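Local coordinates for CELL WALL surface anchor family protein (Streptococcus pneumoniae, PDB 2WW8), which serves as the adhesin of the pneumococcal pilus, a cell-wall-anchored protein with an integrin-like, magnesium-binding domain that probably mediates recognition of host cells, at residues Arg246-Ala251 with Thr340-His345; Thr283-Glu288 with Tyr352-Thr357; Gly63-Glu68 with Gln105-Tyr110. All coordinates share one frame; numbering follows the deposited sequence.

Contact 1 (Arg246-Ala251 with Thr340-His345); sequences RRAERA and TEAEDH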
ATOM      1  N   ARG A 246      22.241  19.920 -20.881  1.00 10.81           N
ATOM      2  CA  ARG A 246      20.973  19.206 -20.765  1.00 12.82           C
ATOM      3  C   ARG A 246      19.795  20.212 -20.827  1.00 13.11           C
ATOM      4  O   ARG A 246      18.813  20.094 -20.079  1.00 14.57           O
ATOM      5  CB  ARG A 246      20.924  18.323 -19.481  1.00 11.40           C
ATOM      6  CG  ARG A 246      22.171  17.547 -19.025  1.00 15.23           C
ATOM      7  CD  ARG A 246      22.710  16.606 -20.084  1.00 13.82           C
ATOM      8  NE  ARG A 246      21.640  15.692 -20.454  1.00 16.80           N
ATOM      9  CZ  ARG A 246      21.697  14.818 -21.451  1.00 18.30           C
ATOM     10  NH1 ARG A 246      22.782  14.725 -22.216  1.00 21.33           N
ATOM     11  NH2 ARG A 246      20.656  14.036 -21.681  1.00 15.38           N
ATOM     12  N   ARG A 247      19.898  21.239 -21.670  1.00 12.32           N
ATOM     13  CA  ARG A 247      18.875  22.268 -21.688  1.00 12.75           C
ATOM     14  C   ARG A 247      17.460  21.730 -21.941  1.00 13.47           C
ATOM     15  O   ARG A 247      16.532  22.032 -21.152  1.00 12.53           O
ATOM     16  CB  ARG A 247      19.172  23.388 -22.679  1.00 11.68           C
ATOM     17  CG  ARG A 247      20.383  24.252 -22.239  1.00 10.27           C
ATOM     18  CD  ARG A 247      20.549  25.440 -23.185  1.00 10.88           C
ATOM     19  NE  ARG A 247      21.707  26.235 -22.803  1.00 10.98           N
ATOM     20  CZ  ARG A 247      22.153  27.246 -23.531  1.00 13.85           C
ATOM     21  NH1 ARG A 247      21.573  27.554 -24.690  1.00 10.42           N
ATOM     22  NH2 ARG A 247      23.217  27.898 -23.102  1.00 10.25           N
ATOM     23  N   ALA A 248      17.301  20.943 -23.009  1.00 13.33           N
ATOM     24  CA  ALA A 248      15.976  20.472 -23.403  1.00 13.35           C
ATOM     25  C   ALA A 248      15.372  19.598 -22.303  1.00 14.05           C
ATOM     26  O   ALA A 248      14.192  19.768 -21.908  1.00 14.60           O
ATOM     27  CB  ALA A 248      16.018  19.799 -24.747  1.00 12.41           C
ATOM     28  N   GLU A 249      16.167  18.668 -21.802  1.00 14.60           N
ATOM     29  CA  GLU A 249      15.587  17.753 -20.852  1.00 14.19           C
ATOM     30  C   GLU A 249      15.204  18.457 -19.558  1.00 15.31           C
ATOM     31  O   GLU A 249      14.173  18.150 -18.946  1.00 15.88           O
ATOM     32  CB  GLU A 249      16.384  16.459 -20.644  1.00 16.70           C
ATOM     33  CG  GLU A 249      17.480  16.516 -19.689  1.00 18.19           C
ATOM     34  CD  GLU A 249      18.336  15.265 -19.598  1.00 24.52           C
ATOM     35  OE1 GLU A 249      18.180  14.279 -20.349  1.00 22.12           O
ATOM     36  OE2 GLU A 249      19.233  15.306 -18.748  1.00 22.45           O
ATOM     37  N   ARG A 250      16.030  19.381 -19.099  1.00 11.80           N
ATOM     38  CA  ARG A 250      15.721  20.049 -17.867  1.00 12.36           C
ATOM     39  C   ARG A 250      14.564  21.035 -18.012  1.00 12.23           C
ATOM     40  O   ARG A 250      13.791  21.191 -17.073  1.00 14.18           O
ATOM     41  CB  ARG A 250      16.965  20.658 -17.194  1.00 12.12           C
ATOM     42  CG  ARG A 250      17.977  19.578 -16.766  1.00 11.39           C
ATOM     43  CD  ARG A 250      19.252  20.182 -16.248  1.00 15.32           C
ATOM     44  NE  ARG A 250      20.127  19.106 -15.843  1.00 15.08           N
ATOM     45  CZ  ARG A 250      21.427  19.207 -15.538  1.00 19.52           C
ATOM     46  NH1 ARG A 250      22.082  20.369 -15.534  1.00 13.50           N
ATOM     47  NH2 ARG A 250      22.080  18.113 -15.170  1.00 14.13           N
ATOM     48  N   ALA A 251      14.479  21.752 -19.121  1.00 11.34           N
ATOM     49  CA  ALA A 251      13.365  22.689 -19.354  1.00 12.43           C
ATOM     50  C   ALA A 251      12.111  21.866 -19.503  1.00 12.34           C
ATOM     51  O   ALA A 251      11.099  22.367 -19.047  1.00 14.87           O
ATOM     52  CB  ALA A 251      13.567  23.504 -20.620  1.00 10.59           C
ATOM     53  N   THR A 340      11.748  16.559 -24.487  1.00 12.86           N
ATOM     54  CA  THR A 340      12.958  16.559 -23.622  1.00 15.95           C
ATOM     55  C   THR A 340      14.274  16.444 -24.415  1.00 16.46           C
ATOM     56  O   THR A 340      15.337  16.139 -23.841  1.00 15.53           O
ATOM     57  CB  THR A 340      12.916  15.400 -22.589  1.00 17.24           C
ATOM     58  OG1 THR A 340      12.673  14.173 -23.295  1.00 18.43           O
ATOM     59  CG2 THR A 340      11.809  15.664 -21.579  1.00 17.74           C
ATOM     60  N   GLU A 341      14.162  16.665 -25.728  1.00 14.97           N
ATOM     61  CA  GLU A 341      15.306  16.651 -26.652  1.00 16.12           C
ATOM     62  C   GLU A 341      15.046  17.772 -27.627  1.00 14.73           C
ATOM     63  O   GLU A 341      13.871  18.182 -27.800  1.00 15.98           O
ATOM     64  CB  GLU A 341      15.316  15.334 -27.464  1.00 17.70           C
ATOM     65  CG  GLU A 341      15.226  14.037 -26.635  1.00 23.25           C
ATOM     66  CD  GLU A 341      16.512  13.659 -25.896  1.00 31.81           C
ATOM     67  OE1 GLU A 341      17.606  14.229 -26.161  1.00 35.46           O
ATOM     68  OE2 GLU A 341      16.439  12.760 -25.031  1.00 34.06           O
ATOM     69  N   ALA A 342      16.109  18.213 -28.293  1.00 13.04           N
ATOM     70  CA  ALA A 342      16.066  19.093 -29.435  1.00 13.97           C
ATOM     71  C   ALA A 342      16.982  18.448 -30.491  1.00 17.05           C
ATOM     72  O   ALA A 342      17.592  17.415 -30.270  1.00 18.87           O
ATOM     73  CB  ALA A 342      16.564  20.507 -29.040  1.00 11.17           C
ATOM     74  N   GLU A 343      17.122  19.051 -31.663  1.00 19.16           N
ATOM     75  CA  GLU A 343      17.803  18.390 -32.742  1.00 20.39           C
ATOM     76  C   GLU A 343      19.304  18.460 -32.380  1.00 23.17           C
ATOM     77  O   GLU A 343      19.850  19.571 -32.248  1.00 23.24           O
ATOM     78  CB  GLU A 343      17.445  19.120 -34.045  1.00 18.95           C
ATOM     79  CG  GLU A 343      18.339  18.654 -35.164  1.00 24.57           C
ATOM     80  CD  GLU A 343      18.141  17.144 -35.372  1.00 25.94           C
ATOM     81  OE1 GLU A 343      16.945  16.717 -35.436  1.00 28.58           O
ATOM     82  OE2 GLU A 343      19.181  16.448 -35.405  1.00 27.67           O
ATOM     83  N   ASP A 344      19.915  17.288 -32.165  1.00 23.35           N
ATOM     84  CA  ASP A 344      21.318  17.119 -31.725  1.00 26.99           C
ATOM     85  C   ASP A 344      22.423  17.235 -32.791  1.00 26.30           C
ATOM     86  O   ASP A 344      23.595  17.542 -32.495  1.00 25.35           O
ATOM     87  CB  ASP A 344      21.518  15.749 -31.069  1.00 25.39           C
ATOM     88  CG  ASP A 344      20.827  15.653 -29.717  1.00 33.28           C
ATOM     89  OD1 ASP A 344      20.480  16.730 -29.147  1.00 32.86           O
ATOM     90  OD2 ASP A 344      20.664  14.497 -29.228  1.00 37.14           O
ATOM     91  N   HIS A 345      22.046  16.922 -34.023  1.00 26.94           N
ATOM     92  CA  HIS A 345      22.976  16.916 -35.159  1.00 27.11           C
ATOM     93  C   HIS A 345      23.274  18.355 -35.596  1.00 26.77           C
ATOM     94  O   HIS A 345      22.669  19.284 -35.067  1.00 23.35           O
ATOM     95  CB  HIS A 345      22.335  16.082 -36.276  1.00 28.75           C
ATOM     96  CG  HIS A 345      22.031  14.681 -35.832  1.00 28.69           C
ATOM     97  ND1 HIS A 345      20.819  14.317 -35.274  1.00 30.54           N
ATOM     98  CD2 HIS A 345      22.825  13.586 -35.761  1.00 33.12           C
ATOM     99  CE1 HIS A 345      20.872  13.045 -34.911  1.00 31.86           C
ATOM    100  NE2 HIS A 345      22.078  12.575 -35.195  1.00 34.69           N
TER

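Contact 2 (Thr283-Glu288 with Tyr352-Thr357); sequences TEFTVE and YQFGAT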
ATOM      1  N   THR A 283       2.345  20.005 -38.245  1.00 16.24           N
ATOM      2  CA  THR A 283       1.914  20.374 -39.596  1.00 16.25           C
ATOM      3  C   THR A 283       3.094  20.498 -40.534  1.00 14.71           C
ATOM      4  O   THR A 283       4.253  20.672 -40.138  1.00 13.94           O
ATOM      5  CB  THR A 283       1.114  21.705 -39.654  1.00 17.65           C
ATOM      6  OG1 THR A 283       1.911  22.794 -39.117  1.00 15.59           O
ATOM      7  CG2 THR A 283      -0.205  21.581 -38.818  1.00 20.01           C
ATOM      8  N   GLU A 284       2.782  20.431 -41.823  1.00 14.74           N
ATOM      9  CA  GLU A 284       3.810  20.625 -42.841  1.00 14.23           C
ATOM     10  C   GLU A 284       4.257  22.070 -42.896  1.00 15.06           C
ATOM     11  O   GLU A 284       3.413  22.944 -42.821  1.00 16.92           O
ATOM     12  CB  GLU A 284       3.294  20.200 -44.220  1.00 15.70           C
ATOM     13  CG  GLU A 284       4.429  19.985 -45.194  1.00 16.45           C
ATOM     14  CD  GLU A 284       3.929  19.343 -46.477  1.00 24.74           C
ATOM     15  OE1 GLU A 284       3.944  18.111 -46.612  1.00 27.99           O
ATOM     16  OE2 GLU A 284       3.467  20.079 -47.358  1.00 24.50           O
ATOM     17  N   PHE A 285       5.565  22.319 -42.966  1.00 14.05           N
ATOM     18  CA  PHE A 285       6.112  23.667 -43.005  1.00 14.96           C
ATOM     19  C   PHE A 285       7.317  23.712 -43.930  1.00 13.55           C
ATOM     20  O   PHE A 285       7.955  22.681 -44.121  1.00 14.85           O
ATOM     21  CB  PHE A 285       6.502  24.108 -41.587  1.00 13.17           C
ATOM     22  CG  PHE A 285       6.653  25.604 -41.484  1.00 16.89           C
ATOM     23  CD1 PHE A 285       5.532  26.415 -41.673  1.00 17.77           C
ATOM     24  CD2 PHE A 285       7.884  26.191 -41.267  1.00 13.14           C
ATOM     25  CE1 PHE A 285       5.641  27.789 -41.633  1.00 16.62           C
ATOM     26  CE2 PHE A 285       8.023  27.577 -41.246  1.00 16.50           C
ATOM     27  CZ  PHE A 285       6.873  28.381 -41.410  1.00 12.80           C
ATOM     28  N   THR A 286       7.641  24.894 -44.467  1.00 14.26           N
ATOM     29  CA  THR A 286       8.759  25.173 -45.359  1.00 12.31           C
ATOM     30  C   THR A 286       9.581  26.305 -44.738  1.00 14.31           C
ATOM     31  O   THR A 286       9.032  27.352 -44.304  1.00 14.47           O
ATOM     32  CB  THR A 286       8.271  25.539 -46.755  1.00 13.57           C
ATOM     33  OG1 THR A 286       7.584  24.415 -47.348  1.00 11.98           O
ATOM     34  CG2 THR A 286       9.480  25.866 -47.707  1.00 14.18           C
ATOM     35  N   VAL A 287      10.901  26.103 -44.717  1.00 13.64           N
ATOM     36  CA  VAL A 287      11.858  27.177 -44.391  1.00 13.90           C
ATOM     37  C   VAL A 287      12.798  27.373 -45.583  1.00 15.23           C
ATOM     38  O   VAL A 287      12.987  26.440 -46.358  1.00 12.58           O
ATOM     39  CB  VAL A 287      12.727  26.921 -43.137  1.00 13.33           C
ATOM     40  CG1 VAL A 287      11.842  26.971 -41.887  1.00 14.92           C
ATOM     41  CG2 VAL A 287      13.487  25.609 -43.288  1.00 10.69           C
ATOM     42  N   GLU A 288      13.342  28.585 -45.730  1.00 14.42           N
ATOM     43  CA  GLU A 288      14.385  28.840 -46.692  1.00 13.44           C
ATOM     44  C   GLU A 288      15.721  29.075 -46.039  1.00 15.61           C
ATOM     45  O   GLU A 288      15.814  29.631 -44.926  1.00 14.29           O
ATOM     46  CB  GLU A 288      14.079  30.023 -47.609  1.00 14.34           C
ATOM     47  CG  GLU A 288      13.017  29.750 -48.642  1.00 20.83           C
ATOM     48  CD  GLU A 288      12.907  30.935 -49.627  1.00 32.61           C
ATOM     49  OE1 GLU A 288      13.934  31.591 -49.949  1.00 34.83           O
ATOM     50  OE2 GLU A 288      11.791  31.220 -50.095  1.00 34.99           O
ATOM     51  N   TYR A 352      17.274  20.047 -38.432  1.00 12.26           N
ATOM     52  CA  TYR A 352      18.100  21.192 -37.985  1.00 12.49           C
ATOM     53  C   TYR A 352      17.660  22.480 -38.675  1.00 11.90           C
ATOM     54  O   TYR A 352      17.732  23.591 -38.095  1.00 12.83           O
ATOM     55  CB  TYR A 352      19.555  20.782 -38.316  1.00 12.59           C
ATOM     56  CG  TYR A 352      20.588  21.816 -37.915  1.00 13.23           C
ATOM     57  CD1 TYR A 352      20.808  22.951 -38.699  1.00 17.13           C
ATOM     58  CD2 TYR A 352      21.274  21.691 -36.699  1.00 17.50           C
ATOM     59  CE1 TYR A 352      21.752  23.930 -38.299  1.00 18.81           C
ATOM     60  CE2 TYR A 352      22.205  22.655 -36.299  1.00 17.42           C
ATOM     61  CZ  TYR A 352      22.448  23.725 -37.116  1.00 15.37           C
ATOM     62  OH  TYR A 352      23.371  24.651 -36.730  1.00 25.60           O
ATOM     63  N   GLN A 353      17.196  22.350 -39.928  1.00 12.63           N
ATOM     64  CA  GLN A 353      16.843  23.556 -40.682  1.00 14.01           C
ATOM     65  C   GLN A 353      15.652  24.281 -40.044  1.00 16.24           C
ATOM     66  O   GLN A 353      15.433  25.433 -40.396  1.00 17.99           O
ATOM     67  CB  GLN A 353      16.561  23.272 -42.161  1.00 13.86           C
ATOM     68  CG  GLN A 353      17.658  22.307 -42.778  1.00 12.14           C
ATOM     69  CD  GLN A 353      19.073  22.865 -42.651  1.00 18.06           C
ATOM     70  OE1 GLN A 353      19.267  24.077 -42.808  1.00 17.14           O
ATOM     71  NE2 GLN A 353      20.061  21.994 -42.377  1.00 15.13           N
ATOM     72  N   PHE A 354      14.913  23.626 -39.133  1.00 14.34           N
ATOM     73  CA  PHE A 354      13.732  24.210 -38.497  1.00 13.80           C
ATOM     74  C   PHE A 354      13.978  24.696 -37.089  1.00 12.77           C
ATOM     75  O   PHE A 354      13.027  25.032 -36.354  1.00 12.42           O
ATOM     76  CB  PHE A 354      12.597  23.141 -38.526  1.00 15.72           C
ATOM     77  CG  PHE A 354      12.140  22.832 -39.942  1.00 13.96           C
ATOM     78  CD1 PHE A 354      12.892  22.022 -40.779  1.00 13.81           C
ATOM     79  CD2 PHE A 354      11.009  23.446 -40.457  1.00 15.07           C
ATOM     80  CE1 PHE A 354      12.487  21.780 -42.095  1.00 17.59           C
ATOM     81  CE2 PHE A 354      10.589  23.201 -41.799  1.00 12.89           C
ATOM     82  CZ  PHE A 354      11.340  22.415 -42.599  1.00 13.87           C
ATOM     83  N   GLY A 355      15.248  24.764 -36.670  1.00 14.38           N
ATOM     84  CA  GLY A 355      15.508  25.037 -35.240  1.00 13.53           C
ATOM     85  C   GLY A 355      16.091  26.395 -34.875  1.00 13.40           C
ATOM     86  O   GLY A 355      16.942  26.451 -33.982  1.00 13.09           O
ATOM     87  N   ALA A 356      15.719  27.456 -35.579  1.00 13.67           N
ATOM     88  CA  ALA A 356      16.093  28.816 -35.210  1.00 13.85           C
ATOM     89  C   ALA A 356      15.053  29.356 -34.176  1.00 14.85           C
ATOM     90  O   ALA A 356      14.282  28.574 -33.629  1.00 16.43           O
ATOM     91  CB  ALA A 356      16.093  29.725 -36.449  1.00 15.40           C
ATOM     92  N   THR A 357      14.963  30.667 -33.978  1.00 15.48           N
ATOM     93  CA  THR A 357      14.250  31.286 -32.857  1.00 14.58           C
ATOM     94  C   THR A 357      13.278  32.353 -33.364  1.00 13.97           C
ATOM     95  O   THR A 357      13.645  33.534 -33.488  1.00 16.19           O
ATOM     96  CB  THR A 357      15.235  31.813 -31.815  1.00 14.67           C
ATOM     97  OG1 THR A 357      16.177  30.766 -31.548  1.00 14.37           O
ATOM     98  CG2 THR A 357      14.522  32.226 -30.462  1.00 13.49           C
TER

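Contact 3 (Gly63-Glu68 with Gln105-Tyr110); sequences GDAVFE and QPPVGY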
ATOM      1  N   GLY A  63     -14.428 -47.247  26.090  1.00 28.03           N
ATOM      2  CA  GLY A  63     -15.737 -46.787  25.617  1.00 26.75           C
ATOM      3  C   GLY A  63     -16.823 -46.870  26.675  1.00 26.07           C
ATOM      4  O   GLY A  63     -16.623 -47.452  27.746  1.00 25.81           O
ATOM      5  N   ASP A  64     -17.970 -46.264  26.382  1.00 24.98           N
ATOM      6  CA  ASP A  64     -19.215 -46.517  27.120  1.00 24.39           C
ATOM      7  C   ASP A  64     -19.352 -45.939  28.543  1.00 23.00           C
ATOM      8  O   ASP A  64     -20.339 -46.222  29.225  1.00 22.63           O
ATOM      9  CB  ASP A  64     -19.588 -48.016  27.084  1.00 25.04           C
ATOM     10  CG  ASP A  64     -19.680 -48.593  25.661  1.00 27.22           C
ATOM     11  OD1 ASP A  64     -19.666 -47.817  24.684  1.00 29.48           O
ATOM     12  OD2 ASP A  64     -19.780 -49.834  25.486  1.00 29.64           O
ATOM     13  N   ALA A  65     -18.395 -45.129  28.992  1.00 21.73           N
ATOM     14  CA  ALA A  65     -18.529 -44.388  30.257  1.00 20.48           C
ATOM     15  C   ALA A  65     -19.620 -43.301  30.216  1.00 19.73           C
ATOM     16  O   ALA A  65     -19.966 -42.803  29.136  1.00 19.54           O
ATOM     17  CB  ALA A  65     -17.179 -43.794  30.682  1.00 21.06           C
ATOM     18  N   VAL A  66     -20.163 -42.935  31.380  1.00 18.19           N
ATOM     19  CA  VAL A  66     -21.337 -42.062  31.434  1.00 17.75           C
ATOM     20  C   VAL A  66     -21.159 -40.940  32.463  1.00 17.35           C
ATOM     21  O   VAL A  66     -20.982 -41.209  33.657  1.00 17.33           O
ATOM     22  CB  VAL A  66     -22.682 -42.865  31.577  1.00 18.05           C
ATOM     23  CG1 VAL A  66     -23.809 -42.046  32.222  1.00 18.56           C
ATOM     24  CG2 VAL A  66     -23.148 -43.412  30.215  1.00 17.19           C
ATOM     25  N   PHE A  67     -21.206 -39.693  31.984  1.00 15.83           N
ATOM     26  CA  PHE A  67     -20.946 -38.526  32.826  1.00 15.26           C
ATOM     27  C   PHE A  67     -22.116 -37.588  33.013  1.00 15.16           C
ATOM     28  O   PHE A  67     -22.982 -37.489  32.153  1.00 13.84           O
ATOM     29  CB  PHE A  67     -19.734 -37.721  32.312  1.00 14.90           C
ATOM     30  CG  PHE A  67     -18.436 -38.473  32.408  1.00 13.52           C
ATOM     31  CD1 PHE A  67     -17.664 -38.409  33.563  1.00 12.44           C
ATOM     32  CD2 PHE A  67     -18.010 -39.275  31.350  1.00 13.61           C
ATOM     33  CE1 PHE A  67     -16.476 -39.117  33.649  1.00 10.40           C
ATOM     34  CE2 PHE A  67     -16.818 -39.993  31.421  1.00 12.16           C
ATOM     35  CZ  PHE A  67     -16.057 -39.914  32.580  1.00 11.59           C
ATOM     36  N   GLU A  68     -22.093 -36.880  34.137  1.00 16.81           N
ATOM     37  CA  GLU A  68     -23.113 -35.888  34.453  1.00 18.93           C
ATOM     38  C   GLU A  68     -22.582 -34.516  34.832  1.00 18.88           C
ATOM     39  O   GLU A  68     -21.720 -34.381  35.700  1.00 19.06           O
ATOM     40  CB  GLU A  68     -24.077 -36.409  35.522  1.00 19.19           C
ATOM     41  CG  GLU A  68     -24.809 -37.623  34.955  1.00 25.66           C
ATOM     42  CD  GLU A  68     -26.075 -38.019  35.692  1.00 32.44           C
ATOM     43  OE1 GLU A  68     -26.324 -37.511  36.814  1.00 34.30           O
ATOM     44  OE2 GLU A  68     -26.811 -38.852  35.112  1.00 34.41           O
ATOM     45  N   GLN A 105     -21.915 -43.838  35.439  1.00 22.60           N
ATOM     46  CA  GLN A 105     -21.427 -45.211  35.332  1.00 22.88           C
ATOM     47  C   GLN A 105     -20.050 -45.281  34.648  1.00 22.86           C
ATOM     48  O   GLN A 105     -19.802 -44.535  33.703  1.00 22.72           O
ATOM     49  CB  GLN A 105     -22.476 -46.129  34.688  1.00 22.89           C
ATOM     50  CG  GLN A 105     -22.624 -46.049  33.178  1.00 23.13           C
ATOM     51  CD  GLN A 105     -23.581 -47.105  32.643  1.00 23.51           C
ATOM     52  OE1 GLN A 105     -24.601 -47.403  33.258  1.00 20.92           O
ATOM     53  NE2 GLN A 105     -23.262 -47.664  31.481  1.00 24.01           N
ATOM     54  N   PRO A 106     -19.137 -46.138  35.150  1.00 22.83           N
ATOM     55  CA  PRO A 106     -17.839 -46.452  34.524  1.00 22.57           C
ATOM     56  C   PRO A 106     -17.973 -47.495  33.405  1.00 22.01           C
ATOM     57  O   PRO A 106     -19.032 -48.120  33.321  1.00 22.07           O
ATOM     58  CB  PRO A 106     -17.026 -47.029  35.691  1.00 22.52           C
ATOM     59  CG  PRO A 106     -18.042 -47.640  36.591  1.00 22.79           C
ATOM     60  CD  PRO A 106     -19.261 -46.751  36.490  1.00 22.83           C
ATOM     61  N   PRO A 107     -16.937 -47.698  32.559  1.00 21.46           N
ATOM     62  CA  PRO A 107     -17.006 -48.781  31.560  1.00 20.95           C
ATOM     63  C   PRO A 107     -17.108 -50.148  32.227  1.00 20.97           C
ATOM     64  O   PRO A 107     -16.758 -50.277  33.406  1.00 20.85           O
ATOM     65  CB  PRO A 107     -15.672 -48.690  30.811  1.00 21.03           C
ATOM     66  CG  PRO A 107     -15.104 -47.342  31.127  1.00 20.79           C
ATOM     67  CD  PRO A 107     -15.674 -46.941  32.466  1.00 21.72           C
ATOM     68  N   VAL A 108     -17.594 -51.148  31.494  1.00 20.75           N
ATOM     69  CA  VAL A 108     -17.715 -52.495  32.051  1.00 19.97           C
ATOM     70  C   VAL A 108     -16.307 -53.058  32.257  1.00 19.56           C
ATOM     71  O   VAL A 108     -15.461 -52.958  31.362  1.00 19.24           O
ATOM     72  CB  VAL A 108     -18.637 -53.422  31.209  1.00 20.17           C
ATOM     73  CG1 VAL A 108     -20.112 -53.077  31.476  1.00 20.41           C
ATOM     74  CG2 VAL A 108     -18.314 -53.360  29.710  1.00 19.49           C
ATOM     75  N   GLY A 109     -16.058 -53.617  33.443  1.00 18.77           N
ATOM     76  CA  GLY A 109     -14.727 -54.096  33.823  1.00 17.14           C
ATOM     77  C   GLY A 109     -13.984 -53.218  34.818  1.00 16.51           C
ATOM     78  O   GLY A 109     -13.083 -53.707  35.500  1.00 16.67           O
ATOM     79  N   TYR A 110     -14.362 -51.942  34.913  1.00 15.35           N
ATOM     80  CA  TYR A 110     -13.614 -50.919  35.651  1.00 14.54           C
ATOM     81  C   TYR A 110     -14.320 -50.390  36.912  1.00 15.13           C
ATOM     82  O   TYR A 110     -15.540 -50.215  36.929  1.00 13.97           O
ATOM     83  CB  TYR A 110     -13.161 -49.785  34.685  1.00 13.26           C
ATOM     84  CG  TYR A 110     -12.097 -50.298  33.725  1.00 11.02           C
ATOM     85  CD1 TYR A 110     -10.730 -50.177  34.021  1.00  7.68           C
ATOM     86  CD2 TYR A 110     -12.461 -50.977  32.554  1.00  9.05           C
ATOM     87  CE1 TYR A 110      -9.755 -50.713  33.164  1.00  6.90           C
ATOM     88  CE2 TYR A 110     -11.500 -51.500  31.682  1.00  8.24           C
ATOM     89  CZ  TYR A 110     -10.149 -51.368  31.995  1.00  8.03           C
ATOM     90  OH  TYR A 110      -9.219 -51.901  31.129  1.00  3.44           O
TER

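Contact 1 (Arg246-Ala251 with Thr340-His345)
The metal-ion-dependent adhesion site of the integrin-like domain is bordered by this contact, in which the first turn of helix 247-263 packs against the loop segment 340-345. A248 points its methyl at the loop backbone, with A248 CB 3.7 Å from E341 C. The same methyl lies 4.4 Å from A342 CB, and the side chain of A342 is about 8 Å from the bound magnesium. One residue on, E249 and T340 pass flank to flank, E249 CB standing 4.1 Å from T340 CB. No hydrogen bond crosses between the segments: E249 N lies 3.4 Å from T340 O, but at a poor angle. N239 serves both atoms instead, its OD1 accepting from E249 N and its ND2 donating to T340 O, so that one side chain bridges helix start and loop.

The E249 carboxylate is gripped from its own segment. R246, the N-cap residue, curls back with all three of its first torsions bent and holds it in a side-on salt bridge, R246 NE to E249 OE2 at 3.0 Å and R246 NH2 to E249 OE1 at 2.8 Å. Both bonds are nearly straight and stay in the guanidinium plane, yet they reach the oxygens from above the carboxylate plane. E249 reaches this position with CG between the backbone N and carbonyl carbon (chi1 84°) and its chain extended beyond. At the far end of the loop, E343 OE2 accepts from both H345 ND1 (2.7 Å) and H345 N.

The end of the R247 side chain leads away from the loop to a salt bridge with the magnesium ligand D387, a second-shell role. N233, next to the ligand S234 and just after strand 225-232, binds E341 O, so the contact joins helix 247-263 and the loop after helix 328-337 to the metal-binding loop.

Contact 2 (Thr283-Glu288 with Tyr352-Thr357)
Segment 283-288 runs extended as strand from E284 onward, whereas segment 352-357 leaves a short 3-10 turn, closed by G355 N to Y352 O at 3.1 Å, and continues as loop. The two backbones come closest at V287 and F354, whose CA atoms are 6.9 Å apart, and no hydrogen bond links them: the contact is carried mainly by side chains, with backbone atoms of the strand at the ring edge.

F354 lies at its centre. With CG anti to the carbonyl carbon (chi1 -66°), its ring is sent out toward the strand, where V287 and F285 receive it differently. V287 CG2 sits over one face, 4.0 Å from the ring centroid and 14° off the normal, a CH-pi contact, while V287 CG1 comes to 3.9 Å from F354 CD2. At the ring edge, near its plane, F285 O lies 3.5 Å from F354 CE2. The F285 ring, whose CG is anti to the backbone N (chi1 -162°), meets F354 rim to rim, CD2 to CE2 at 4.1 Å.

The strand belongs to an antiparallel sheet separate from the central parallel sheet of the integrin-like domain; F312 of the neighbouring strand 311-315 packs on V287 and Q353, and T314 on F354. The loop is also tied to the metal-binding segment, since N235, between the magnesium ligands S234 and S236, bonds to both Y352 O and the backbone of G355.

Q353 precedes the aromatic and adds its carbonyl oxygen and its CB, with V287 CG2 3.5 Å from Q353 O. T286 turns its side chain the other way, and its OG1 is hydrogen-bonded to T313 OG1.

Contact 3 (Gly63-Glu68 with Gln105-Tyr110)
V66 and Q105 form an antiparallel hydrogen-bonded pair whose two bonds are unequal. V66 N donates to Q105 O at 2.8 Å, approaching nearly along the C=O axis; the return bond, from Q105 N to V66 O, is weak at 3.3 Å. Here strand 97-105 ends: P107, at the next position that would donate across, has no N-H, which is consistent with the pairing stopping at Q105. The flanking residues of the first segment turn to the other neighbour, A65 and F67 making backbone hydrogen bonds with T82 and Q80.

Both side chains of the pair lie on one face of the sheet, where V66 CB is 3.6 Å from Q105 CG. Q105 carries CG between its backbone N and carbonyl carbon (chi1 78°), packs it on V66, and the extended chain then takes the amide past the valine toward D64. That amide is not bonded to the opposite segment, as Q105 NE2 remains 4.0 Å from D64 O. D64 OD1 makes a long, weak ion pair with R81.

This is the end of two adjacent inner strands of the five-stranded sheet in the prealbumin-like domain, and on the side turned to the facing sheet A65, F67 and P107 all pack on its strand 48-55. A65 CB meets P107 CD at 3.9 Å, and G63 O rests against P107 CB at 3.4 Å, a packing contact.

From P107 to Y110 the chain makes a type II beta turn, closed by Y110 N to P107 O at 3.3 Å, with G109 at positive phi (105°). The backbone of G109 bonds with K734, and Y110 OH is hydrogen-bonded to E57 N.

How the contacts relate
From the N terminus, contact 3 comes first, closing a loop of 36 residues within the prealbumin-like domain and tying the start of strand 66-71 to the end of strand 97-105. It is complete before the integrin-like domain begins, its centre about 94 Å from that of contact 1 and 106 Å from that of contact 2, across the chain's centre. Contacts 1 and 2 cross, closing over 88 and 63 intervening residues: helix 247-263 and strand 284-292 are laid down in turn, then the connection between helices 328-337 and 359-373 meets them in the same order. Their centres are about 17 Å apart, and they touch by packing, H345 O lying 3.2 Å from Y352 CD2.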